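Local coordinates for protein cytochrome c' (Thermochromatium tepidum, PDB 3VRC) that binds a covalently attached heme c and probably serves in electron transport in a thermophilic purple photosynthetic bacterium, at residues Y16-W21 against A47-S52; G85-D90 against H125-A130; R89-A94 against A119-C124. One frame throughout, in Å; residues are numbered along the deposited sequence.

In the fold
All three contacts lie in a four-helix bundle built round one covalently held heme, and each of them touches it. Interaction 1 comes first along the chain and joins helices 5-31 and 36-50. Interactions 2 and 3 follow on the antiparallel pair 81-103 and 107-128, with Arg89 and Asp90 shared between them, and their centres are about 7 Å apart. The centre of interaction 1 lies about 11 Å from that of interaction 3, which it touches through Ala50 and Leu91, and about 14 Å from that of interaction 2, without contact. Interaction 1 thus supplies one heme face, interaction 2 the axial ligand on the other, and interaction 3 the thioether attachment.

Interaction 1: Y16-W21 against A47-S52. With HEC (heme c), chain L.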
# COMPACT_ATOMS: atom_id res chain seq x y z
N TYR B 16 -4.59 -4.93 0.82
CA TYR B 16 -5.73 -5.05 -0.09
C TYR B 16 -6.54 -3.78 -0.14
O TYR B 16 -6.97 -3.34 -1.21
CB TYR B 16 -6.63 -6.25 0.33
CG TYR B 16 -5.98 -7.56 0.23
CD1 TYR B 16 -5.38 -8.01 -0.96
CD2 TYR B 16 -5.99 -8.43 1.34
CE1 TYR B 16 -4.75 -9.25 -1.03
CE2 TYR B 16 -5.36 -9.67 1.26
CZ TYR B 16 -4.71 -10.07 0.11
OH TYR B 16 -4.03 -11.27 0.08
N ALA B 17 -6.82 -3.14 1.01
CA ALA B 17 -7.62 -1.93 1.03
C ALA B 17 -6.92 -0.83 0.24
O ALA B 17 -7.57 -0.08 -0.48
CB ALA B 17 -7.81 -1.47 2.45
N PHE B 18 -5.58 -0.74 0.36
CA PHE B 18 -4.92 0.33 -0.32
C PHE B 18 -4.85 0.08 -1.81
O PHE B 18 -4.98 1.03 -2.62
CB PHE B 18 -3.51 0.57 0.31
CG PHE B 18 -3.09 1.99 0.15
CD1 PHE B 18 -3.66 2.99 0.92
CD2 PHE B 18 -2.13 2.39 -0.79
CE1 PHE B 18 -3.32 4.32 0.80
CE2 PHE B 18 -1.79 3.71 -0.93
CZ PHE B 18 -2.38 4.69 -0.15
N MET B 19 -4.70 -1.18 -2.21
CA MET B 19 -4.82 -1.52 -3.66
C MET B 19 -6.19 -1.13 -4.15
O MET B 19 -6.29 -0.59 -5.26
CB MET B 19 -4.57 -2.98 -3.93
CG MET B 19 -3.12 -3.38 -3.87
SD MET B 19 -2.77 -4.98 -4.69
CE MET B 19 -3.64 -6.11 -3.59
N ALA B 20 -7.23 -1.49 -3.42
CA ALA B 20 -8.57 -1.21 -3.89
C ALA B 20 -8.83 0.27 -4.12
O ALA B 20 -9.43 0.65 -5.10
CB ALA B 20 -9.58 -1.80 -2.93
N TRP B 21 -8.30 1.11 -3.21
CA TRP B 21 -8.49 2.55 -3.39
C TRP B 21 -7.84 3.00 -4.70
O TRP B 21 -8.44 3.78 -5.46
CB TRP B 21 -7.83 3.27 -2.21
CG TRP B 21 -7.92 4.76 -2.34
CD1 TRP B 21 -9.00 5.51 -2.60
CD2 TRP B 21 -6.83 5.69 -2.23
NE1 TRP B 21 -8.68 6.85 -2.70
CE2 TRP B 21 -7.37 6.98 -2.46
CE3 TRP B 21 -5.47 5.56 -1.94
CZ2 TRP B 21 -6.56 8.13 -2.42
CZ3 TRP B 21 -4.67 6.69 -1.93
CH2 TRP B 21 -5.23 7.95 -2.16
N ALA B 47 0.96 -2.34 -8.58
CA ALA B 47 2.11 -3.15 -8.91
C ALA B 47 2.98 -3.42 -7.70
O ALA B 47 3.44 -4.57 -7.47
CB ALA B 47 2.91 -2.50 -10.01
N ALA B 48 3.27 -2.39 -6.93
CA ALA B 48 4.18 -2.56 -5.79
C ALA B 48 3.54 -3.50 -4.74
O ALA B 48 4.23 -4.42 -4.24
CB ALA B 48 4.56 -1.23 -5.17
N ILE B 49 2.31 -3.24 -4.37
CA ILE B 49 1.69 -4.07 -3.33
C ILE B 49 1.51 -5.51 -3.81
O ILE B 49 1.78 -6.46 -3.06
CB ILE B 49 0.39 -3.47 -2.85
CG1 ILE B 49 0.66 -2.10 -2.18
CG2 ILE B 49 -0.34 -4.45 -1.91
CD1 ILE B 49 -0.57 -1.41 -1.67
N ALA B 50 1.15 -5.70 -5.09
CA ALA B 50 0.97 -7.06 -5.60
C ALA B 50 2.25 -7.82 -5.64
O ALA B 50 2.21 -9.06 -5.68
CB ALA B 50 0.33 -7.00 -6.98
N ASN B 51 3.43 -7.17 -5.66
CA ASN B 51 4.67 -7.77 -5.72
C ASN B 51 5.49 -7.65 -4.42
O ASN B 51 6.68 -7.83 -4.41
CB ASN B 51 5.48 -7.25 -6.92
CG ASN B 51 4.84 -7.76 -8.21
OD1 ASN B 51 5.01 -8.94 -8.55
ND2 ASN B 51 4.09 -6.95 -8.90
N SER B 52 4.81 -7.44 -3.30
CA SER B 52 5.45 -7.15 -2.03
C SER B 52 5.63 -8.35 -1.16
O SER B 52 6.16 -8.17 -0.07
CB SER B 52 4.64 -6.06 -1.27
OG SER B 52 3.38 -6.51 -0.86
FE HEC L . -8.19 -9.22 -2.11
CHA HEC L . -9.55 -9.04 1.06
CHB HEC L . -9.18 -6.00 -2.75
CHC HEC L . -6.37 -9.23 -4.99
CHD HEC L . -7.22 -12.42 -1.45
NA HEC L . -9.26 -7.79 -1.06
C1A HEC L . -9.72 -7.89 0.22
C2A HEC L . -10.49 -6.75 0.56
C3A HEC L . -10.41 -5.86 -0.55
C4A HEC L . -9.58 -6.56 -1.49
CMA HEC L . -10.96 -4.49 -0.69
CAA HEC L . -11.30 -6.58 1.80
CBA HEC L . -10.97 -5.42 2.61
CGA HEC L . -9.56 -5.58 3.04
O1A HEC L . -8.86 -4.50 3.02
O2A HEC L . -9.07 -6.63 3.47
NB HEC L . -7.80 -7.84 -3.56
C1B HEC L . -8.30 -6.62 -3.67
C2B HEC L . -7.96 -5.98 -4.93
C3B HEC L . -7.12 -6.91 -5.54
C4B HEC L . -7.04 -8.06 -4.66
CMB HEC L . -8.36 -4.65 -5.41
CAB HEC L . -6.44 -6.87 -6.89
CBB HEC L . -5.84 -5.59 -7.32
NC HEC L . -7.00 -10.59 -3.05
C1C HEC L . -6.35 -10.43 -4.25
C2C HEC L . -5.69 -11.66 -4.68
C3C HEC L . -5.94 -12.56 -3.62
C4C HEC L . -6.76 -11.86 -2.66
CMC HEC L . -4.98 -11.80 -5.98
CAC HEC L . -5.53 -14.01 -3.50
CBC HEC L . -4.38 -14.45 -4.35
ND HEC L . -8.39 -10.49 -0.56
C1D HEC L . -7.92 -11.76 -0.44
C2D HEC L . -8.19 -12.35 0.83
C3D HEC L . -8.79 -11.38 1.59
C4D HEC L . -8.87 -10.21 0.70
CMD HEC L . -7.87 -13.77 1.24
CAD HEC L . -9.22 -11.39 3.03
CBD HEC L . -8.05 -10.91 3.93
CGD HEC L . -8.37 -11.03 5.41
O1D HEC L . -9.48 -10.58 5.80
O2D HEC L . -7.54 -11.60 6.14
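Met19 and Ile49 form the tight centre of this contact, their side chains sliding past each other in opposite directions where the two segments come closest. Met19 CG lies 3.6 Å from Ile49 CG2, and the sulfur follows at 3.7 Å from SD to the same methyl. An unbranched, flexible methionine suits this place because it can bend around the branched isoleucine: its last torsion (chi3 -68°) turns CE back from the extended course and brings it 4.1 Å from C4B of the heme. One side chain therefore touches both the neighbouring helix and the porphyrin.

Away from this pair the packing slackens. Phe18 meets Ile49 CD1 with its CB, at 4.1 Å, and the same methyl lies at the ring edge, near its plane. Phe18 also packs on Ser52, and Ile49 on Phe18, of the second subunit, which helps bury this side. Met19 SD and Ala50 CB are 4.4 Å apart; here the contact thins and becomes partly exposed, though helix 81-103 borders it through Leu91 and Gly92. Just after the helix, beyond Asn51, Ser52 OG turns back to bond Ile49 O, which also accepts from Ser52 N.

On the heme side Tyr16 is buried. Its ring lies nearly parallel to the porphyrin, with pyrrole nitrogen ND 3.5 Å above its centre, and its CD1 stands 3.3 Å from the iron. The hydroxyl is held by Tyr58. Small Ala20 lets helix 5-31 come close to the heme methyl CMA. A dimeric four-helix bundle with histidine on one heme face and a bulky, non-ligating side chain, here Tyr16, on the other is characteristic of cytochromes c'.

Interaction 2: G85-D90 against H125-A130. With HEC (heme c), chain L.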
# COMPACT_ATOMS: atom_id res chain seq x y z
N GLY B 85 -1.07 -19.11 -4.00
CA GLY B 85 0.20 -18.56 -4.41
C GLY B 85 0.23 -18.29 -5.92
O GLY B 85 0.73 -17.27 -6.40
N LYS B 86 -0.31 -19.24 -6.69
CA LYS B 86 -0.36 -19.08 -8.13
C LYS B 86 -1.26 -17.89 -8.49
O LYS B 86 -0.91 -17.06 -9.38
CB LYS B 86 -0.90 -20.36 -8.78
CG LYS B 86 -0.85 -20.34 -10.31
CD LYS B 86 -2.14 -19.87 -10.96
CE LYS B 86 -1.98 -19.77 -12.49
NZ LYS B 86 -3.26 -19.31 -13.12
N LEU B 87 -2.42 -17.77 -7.84
CA LEU B 87 -3.32 -16.64 -8.10
C LEU B 87 -2.66 -15.31 -7.71
O LEU B 87 -2.89 -14.28 -8.39
CB LEU B 87 -4.64 -16.82 -7.40
CG LEU B 87 -5.47 -18.05 -7.85
CD1 LEU B 87 -6.82 -18.02 -7.22
CD2 LEU B 87 -5.55 -18.21 -9.36
N ALA B 88 -1.85 -15.32 -6.65
CA ALA B 88 -1.12 -14.13 -6.27
C ALA B 88 -0.09 -13.78 -7.32
O ALA B 88 0.12 -12.60 -7.66
CB ALA B 88 -0.49 -14.31 -4.89
N ARG B 89 0.59 -14.80 -7.87
CA ARG B 89 1.55 -14.51 -8.94
C ARG B 89 0.89 -13.99 -10.19
O ARG B 89 1.45 -13.07 -10.83
CB ARG B 89 2.36 -15.77 -9.24
CG ARG B 89 3.42 -16.09 -8.20
CD ARG B 89 4.40 -17.22 -8.57
NE ARG B 89 3.74 -18.45 -9.01
CZ ARG B 89 3.33 -19.44 -8.20
NH1 ARG B 89 3.48 -19.38 -6.88
NH2 ARG B 89 2.74 -20.49 -8.74
N ASP B 90 -0.33 -14.48 -10.52
CA ASP B 90 -1.03 -13.93 -11.64
C ASP B 90 -1.33 -12.45 -11.40
O ASP B 90 -1.18 -11.64 -12.33
CB ASP B 90 -2.39 -14.61 -11.84
CG ASP B 90 -2.33 -16.04 -12.41
OD1 ASP B 90 -1.26 -16.50 -12.82
OD2 ASP B 90 -3.46 -16.66 -12.37
N HIS B 125 -10.69 -13.86 -5.04
CA HIS B 125 -11.78 -13.63 -4.16
C HIS B 125 -12.85 -14.71 -4.29
O HIS B 125 -13.41 -15.17 -3.27
CB HIS B 125 -12.42 -12.28 -4.42
CG HIS B 125 -11.50 -11.13 -4.07
ND1 HIS B 125 -11.60 -9.90 -4.57
CD2 HIS B 125 -10.40 -11.11 -3.21
CE1 HIS B 125 -10.62 -9.14 -4.05
NE2 HIS B 125 -9.90 -9.86 -3.21
N GLN B 126 -13.16 -15.09 -5.53
CA GLN B 126 -14.26 -16.05 -5.75
C GLN B 126 -13.97 -17.34 -4.99
O GLN B 126 -14.90 -17.97 -4.49
CB GLN B 126 -14.44 -16.29 -7.22
CG GLN B 126 -15.23 -15.13 -7.77
CD GLN B 126 -15.66 -15.32 -9.19
OE1 GLN B 126 -14.88 -15.78 -10.02
NE2 GLN B 126 -16.92 -14.96 -9.49
N LYS B 127 -12.73 -17.77 -4.98
CA LYS B 127 -12.39 -19.00 -4.30
C LYS B 127 -12.18 -18.84 -2.81
O LYS B 127 -12.47 -19.79 -2.06
CB LYS B 127 -11.12 -19.58 -4.92
CG LYS B 127 -11.29 -20.17 -6.31
CD LYS B 127 -9.93 -20.57 -6.87
CE LYS B 127 -10.00 -21.57 -8.02
NZ LYS B 127 -8.61 -21.74 -8.57
N TYR B 128 -11.52 -17.74 -2.40
CA TYR B 128 -10.85 -17.74 -1.12
C TYR B 128 -11.22 -16.61 -0.15
O TYR B 128 -10.72 -16.61 0.98
CB TYR B 128 -9.35 -17.72 -1.35
CG TYR B 128 -8.82 -18.92 -2.12
CD1 TYR B 128 -9.13 -20.22 -1.69
CD2 TYR B 128 -8.07 -18.77 -3.28
CE1 TYR B 128 -8.71 -21.33 -2.40
CE2 TYR B 128 -7.62 -19.87 -3.97
CZ TYR B 128 -7.94 -21.18 -3.52
OH TYR B 128 -7.53 -22.29 -4.23
N ARG B 129 -12.08 -15.69 -0.55
CA ARG B 129 -12.48 -14.58 0.32
C ARG B 129 -13.95 -14.63 0.59
O ARG B 129 -14.76 -14.77 -0.34
CB ARG B 129 -12.11 -13.24 -0.33
CG ARG B 129 -12.42 -12.05 0.59
CD ARG B 129 -12.27 -10.70 -0.09
NE ARG B 129 -13.32 -10.51 -1.07
CZ ARG B 129 -13.46 -9.38 -1.76
NH1 ARG B 129 -12.58 -8.36 -1.60
NH2 ARG B 129 -14.47 -9.22 -2.60
N ALA B 130 -14.35 -14.53 1.87
CA ALA B 130 -15.77 -14.48 2.24
C ALA B 130 -16.37 -13.15 1.80
O ALA B 130 -15.74 -12.11 1.85
CB ALA B 130 -15.88 -14.68 3.73
FE HEC L . -8.19 -9.22 -2.11
CHA HEC L . -9.55 -9.04 1.06
CHB HEC L . -9.18 -6.00 -2.75
CHC HEC L . -6.37 -9.23 -4.99
CHD HEC L . -7.22 -12.42 -1.45
NA HEC L . -9.26 -7.79 -1.06
C1A HEC L . -9.72 -7.89 0.22
C2A HEC L . -10.49 -6.75 0.56
C3A HEC L . -10.41 -5.86 -0.55
C4A HEC L . -9.58 -6.56 -1.49
CMA HEC L . -10.96 -4.49 -0.69
CAA HEC L . -11.30 -6.58 1.80
CBA HEC L . -10.97 -5.42 2.61
CGA HEC L . -9.56 -5.58 3.04
O1A HEC L . -8.86 -4.50 3.02
O2A HEC L . -9.07 -6.63 3.47
NB HEC L . -7.80 -7.84 -3.56
C1B HEC L . -8.30 -6.62 -3.67
C2B HEC L . -7.96 -5.98 -4.93
C3B HEC L . -7.12 -6.91 -5.54
C4B HEC L . -7.04 -8.06 -4.66
CMB HEC L . -8.36 -4.65 -5.41
CAB HEC L . -6.44 -6.87 -6.89
CBB HEC L . -5.84 -5.59 -7.32
NC HEC L . -7.00 -10.59 -3.05
C1C HEC L . -6.35 -10.43 -4.25
C2C HEC L . -5.69 -11.66 -4.68
C3C HEC L . -5.94 -12.56 -3.62
C4C HEC L . -6.76 -11.86 -2.66
CMC HEC L . -4.98 -11.80 -5.98
CAC HEC L . -5.53 -14.01 -3.50
CBC HEC L . -4.38 -14.45 -4.35
ND HEC L . -8.39 -10.49 -0.56
C1D HEC L . -7.92 -11.76 -0.44
C2D HEC L . -8.19 -12.35 0.83
C3D HEC L . -8.79 -11.38 1.59
C4D HEC L . -8.87 -10.21 0.70
CMD HEC L . -7.87 -13.77 1.24
CAD HEC L . -9.22 -11.39 3.03
CBD HEC L . -8.05 -10.91 3.93
CGD HEC L . -8.37 -11.03 5.41
O1D HEC L . -9.48 -10.58 5.80
O2D HEC L . -7.54 -11.60 6.14
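Leu87 reaches across to Tyr128 and Lys127 with a single methyl. CD1 meets the edge of the tyrosine ring, near its plane, at 3.8 Å from CE2, and touches the lysine chain at 4.0 Å from CD; the leucine crosses both side chains at about a right angle. A branched apolar residue suits this spot, since it can fill the angle between a ring and an aliphatic chain while its CB packs against CBC of the heme.

The heme forms the rest of the first shell. His125 NE2 binds the iron at 2.1 Å, the imidazole standing edge-on over the porphyrin. Beside it, Arg129 has CG anti to the backbone N (chi1 -176°), carrying the chain along the heme, and a bend at chi3 (70°) places the guanidinium nearly parallel to the imidazole, with ND1 of His125 3.3 Å above its centre. This stack probably limits rotation of the imidazole. The same group presents its edge to the heme, NH1 lying 3.4 Å from NA. Small Ala88 lets its helix approach the heme rim, where its N lies 3.5 Å from CBC.

Further out, Lys127 lays its CB over the face of the Tyr128 ring, and both polar ends converge on Asp83, the lysine by a salt bridge and the tyrosine by a hydrogen bond. Along helix 81-103, Lys86 NZ forms a salt bridge with Asp90 OD2, one turn on.

The contact thus closes the C-terminal end of helix 107-128 against helix 81-103, while Tyr128 also packs on short helix 75-78 through Glu76 and Leu77.

Interaction 3: R89-A94 against A119-C124; sequences RDLGTA and AACKAC. With HEC (heme c), chain L.
The porphyrin is the flat group here, and Leu91 and Cys121, which touch across the contact, meet at its rim; its two faces are taken by Tyr16 and, on the opposite side, the ligand His125. Leu91 spreads its two methyls along the edge between two pyrroles: CD1 lies 3.7 Å from CAB and CD2 3.7 Å from the ring methyl CMC. Having CG anti to the backbone N (chi1 -179°) swings this fork to the heme rim and brings CD1 near Ala120 and Cys121, although the CB bond does not point straight at that helix.

Two thioethers anchor the same rim, both on the His125 side of the plane. Cys121 SG is bonded to CAB and Cys124 SG to CAC, each at 1.9 Å. The cysteines reach their carbons with different first torsions, the sulfur of Cys121 lying beside its backbone N and that of Cys124 opposite to it, which lets residues almost one helical turn apart serve neighbouring pyrroles. Leu91 CD1 also packs on the sulfur of Cys121 at 4.2 Å, so the apolar methyl borders the thioether as well as the ring.

Between the helices themselves Ala120 does the close work. Its CB fits against the backbone of the other helix, 3.9 Å from Leu91 CA, and against Leu91 CD1. A methyl is small enough for the two CA atoms to approach within 5.3 Å, though the axes of the segments stay 9.0 Å apart and run antiparallel at 169°.

Cys121, Cys124 and the following His125 make up the CXXCH heme-attachment motif of c-type cytochromes, set near the C-terminus of the chain, on the last helix of a four-helix bundle, as in cytochromes c'.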
# COMPACT_ATOMS: atom_id res chain seq x y z
N ARG B 89 0.59 -14.80 -7.87
CA ARG B 89 1.55 -14.51 -8.94
C ARG B 89 0.89 -13.99 -10.19
O ARG B 89 1.45 -13.07 -10.83
CB ARG B 89 2.36 -15.77 -9.24
CG ARG B 89 3.42 -16.09 -8.20
CD ARG B 89 4.40 -17.22 -8.57
NE ARG B 89 3.74 -18.45 -9.01
CZ ARG B 89 3.33 -19.44 -8.20
NH1 ARG B 89 3.48 -19.38 -6.88
NH2 ARG B 89 2.74 -20.49 -8.74
N ASP B 90 -0.33 -14.48 -10.52
CA ASP B 90 -1.03 -13.93 -11.64
C ASP B 90 -1.33 -12.45 -11.40
O ASP B 90 -1.18 -11.64 -12.33
CB ASP B 90 -2.39 -14.61 -11.84
CG ASP B 90 -2.33 -16.04 -12.41
OD1 ASP B 90 -1.26 -16.50 -12.82
OD2 ASP B 90 -3.46 -16.66 -12.37
N LEU B 91 -1.71 -12.08 -10.18
CA LEU B 91 -1.89 -10.66 -9.88
C LEU B 91 -0.59 -9.90 -10.01
O LEU B 91 -0.60 -8.79 -10.59
CB LEU B 91 -2.47 -10.44 -8.48
CG LEU B 91 -2.70 -8.97 -8.15
CD1 LEU B 91 -3.85 -8.42 -8.95
CD2 LEU B 91 -2.92 -8.76 -6.65
N GLY B 92 0.52 -10.42 -9.50
CA GLY B 92 1.76 -9.68 -9.57
C GLY B 92 2.13 -9.33 -11.01
O GLY B 92 2.55 -8.21 -11.32
N THR B 93 2.00 -10.33 -11.89
CA THR B 93 2.36 -10.16 -13.30
C THR B 93 1.40 -9.19 -13.94
O THR B 93 1.83 -8.24 -14.68
CB THR B 93 2.30 -11.51 -14.00
OG1 THR B 93 3.28 -12.35 -13.37
CG2 THR B 93 2.48 -11.39 -15.54
N ALA B 94 0.09 -9.32 -13.74
CA ALA B 94 -0.89 -8.42 -14.35
C ALA B 94 -0.67 -7.01 -13.82
O ALA B 94 -0.78 -6.03 -14.59
CB ALA B 94 -2.31 -8.89 -14.08
N ALA B 119 -9.55 -8.98 -13.13
CA ALA B 119 -9.88 -10.41 -13.23
C ALA B 119 -9.05 -11.23 -12.24
O ALA B 119 -9.56 -12.20 -11.67
CB ALA B 119 -9.67 -10.87 -14.66
N ALA B 120 -7.78 -10.85 -12.05
CA ALA B 120 -6.92 -11.56 -11.10
C ALA B 120 -7.40 -11.34 -9.65
O ALA B 120 -7.37 -12.28 -8.85
CB ALA B 120 -5.46 -11.17 -11.29
N CYS B 121 -7.81 -10.14 -9.30
CA CYS B 121 -8.37 -9.93 -7.95
C CYS B 121 -9.60 -10.84 -7.77
O CYS B 121 -9.74 -11.53 -6.76
CB CYS B 121 -8.83 -8.49 -7.75
SG CYS B 121 -7.75 -7.13 -8.28
N LYS B 122 -10.49 -10.79 -8.75
CA LYS B 122 -11.75 -11.53 -8.63
C LYS B 122 -11.54 -13.02 -8.59
O LYS B 122 -12.24 -13.73 -7.86
CB LYS B 122 -12.63 -11.17 -9.84
CG LYS B 122 -14.03 -11.81 -9.78
CD LYS B 122 -14.85 -11.41 -11.01
CE LYS B 122 -16.20 -12.09 -11.01
NZ LYS B 122 -17.00 -11.74 -12.24
N ALA B 123 -10.58 -13.56 -9.33
CA ALA B 123 -10.35 -15.00 -9.39
C ALA B 123 -10.02 -15.50 -7.99
O ALA B 123 -10.48 -16.59 -7.56
CB ALA B 123 -9.22 -15.37 -10.39
N CYS B 124 -9.18 -14.76 -7.28
CA CYS B 124 -8.83 -15.16 -5.92
C CYS B 124 -9.99 -14.99 -4.96
O CYS B 124 -10.28 -15.90 -4.17
CB CYS B 124 -7.56 -14.44 -5.49
SG CYS B 124 -7.04 -15.07 -3.88
FE HEC L . -8.19 -9.22 -2.11
CHA HEC L . -9.55 -9.04 1.06
CHB HEC L . -9.18 -6.00 -2.75
CHC HEC L . -6.37 -9.23 -4.99
CHD HEC L . -7.22 -12.42 -1.45
NA HEC L . -9.26 -7.79 -1.06
C1A HEC L . -9.72 -7.89 0.22
C2A HEC L . -10.49 -6.75 0.56
C3A HEC L . -10.41 -5.86 -0.55
C4A HEC L . -9.58 -6.56 -1.49
CMA HEC L . -10.96 -4.49 -0.69
CAA HEC L . -11.30 -6.58 1.80
CBA HEC L . -10.97 -5.42 2.61
CGA HEC L . -9.56 -5.58 3.04
O1A HEC L . -8.86 -4.50 3.02
O2A HEC L . -9.07 -6.63 3.47
NB HEC L . -7.80 -7.84 -3.56
C1B HEC L . -8.30 -6.62 -3.67
C2B HEC L . -7.96 -5.98 -4.93
C3B HEC L . -7.12 -6.91 -5.54
C4B HEC L . -7.04 -8.06 -4.66
CMB HEC L . -8.36 -4.65 -5.41
CAB HEC L . -6.44 -6.87 -6.89
CBB HEC L . -5.84 -5.59 -7.32
NC HEC L . -7.00 -10.59 -3.05
C1C HEC L . -6.35 -10.43 -4.25
C2C HEC L . -5.69 -11.66 -4.68
C3C HEC L . -5.94 -12.56 -3.62
C4C HEC L . -6.76 -11.86 -2.66
CMC HEC L . -4.98 -11.80 -5.98
CAC HEC L . -5.53 -14.01 -3.50
CBC HEC L . -4.38 -14.45 -4.35
ND HEC L . -8.39 -10.49 -0.56
C1D HEC L . -7.92 -11.76 -0.44
C2D HEC L . -8.19 -12.35 0.83
C3D HEC L . -8.79 -11.38 1.59
C4D HEC L . -8.87 -10.21 0.70
CMD HEC L . -7.87 -13.77 1.24
CAD HEC L . -9.22 -11.39 3.03
CBD HEC L . -8.05 -10.91 3.93
CGD HEC L . -8.37 -11.03 5.41
O1D HEC L . -9.48 -10.58 5.80
O2D HEC L . -7.54 -11.60 6.14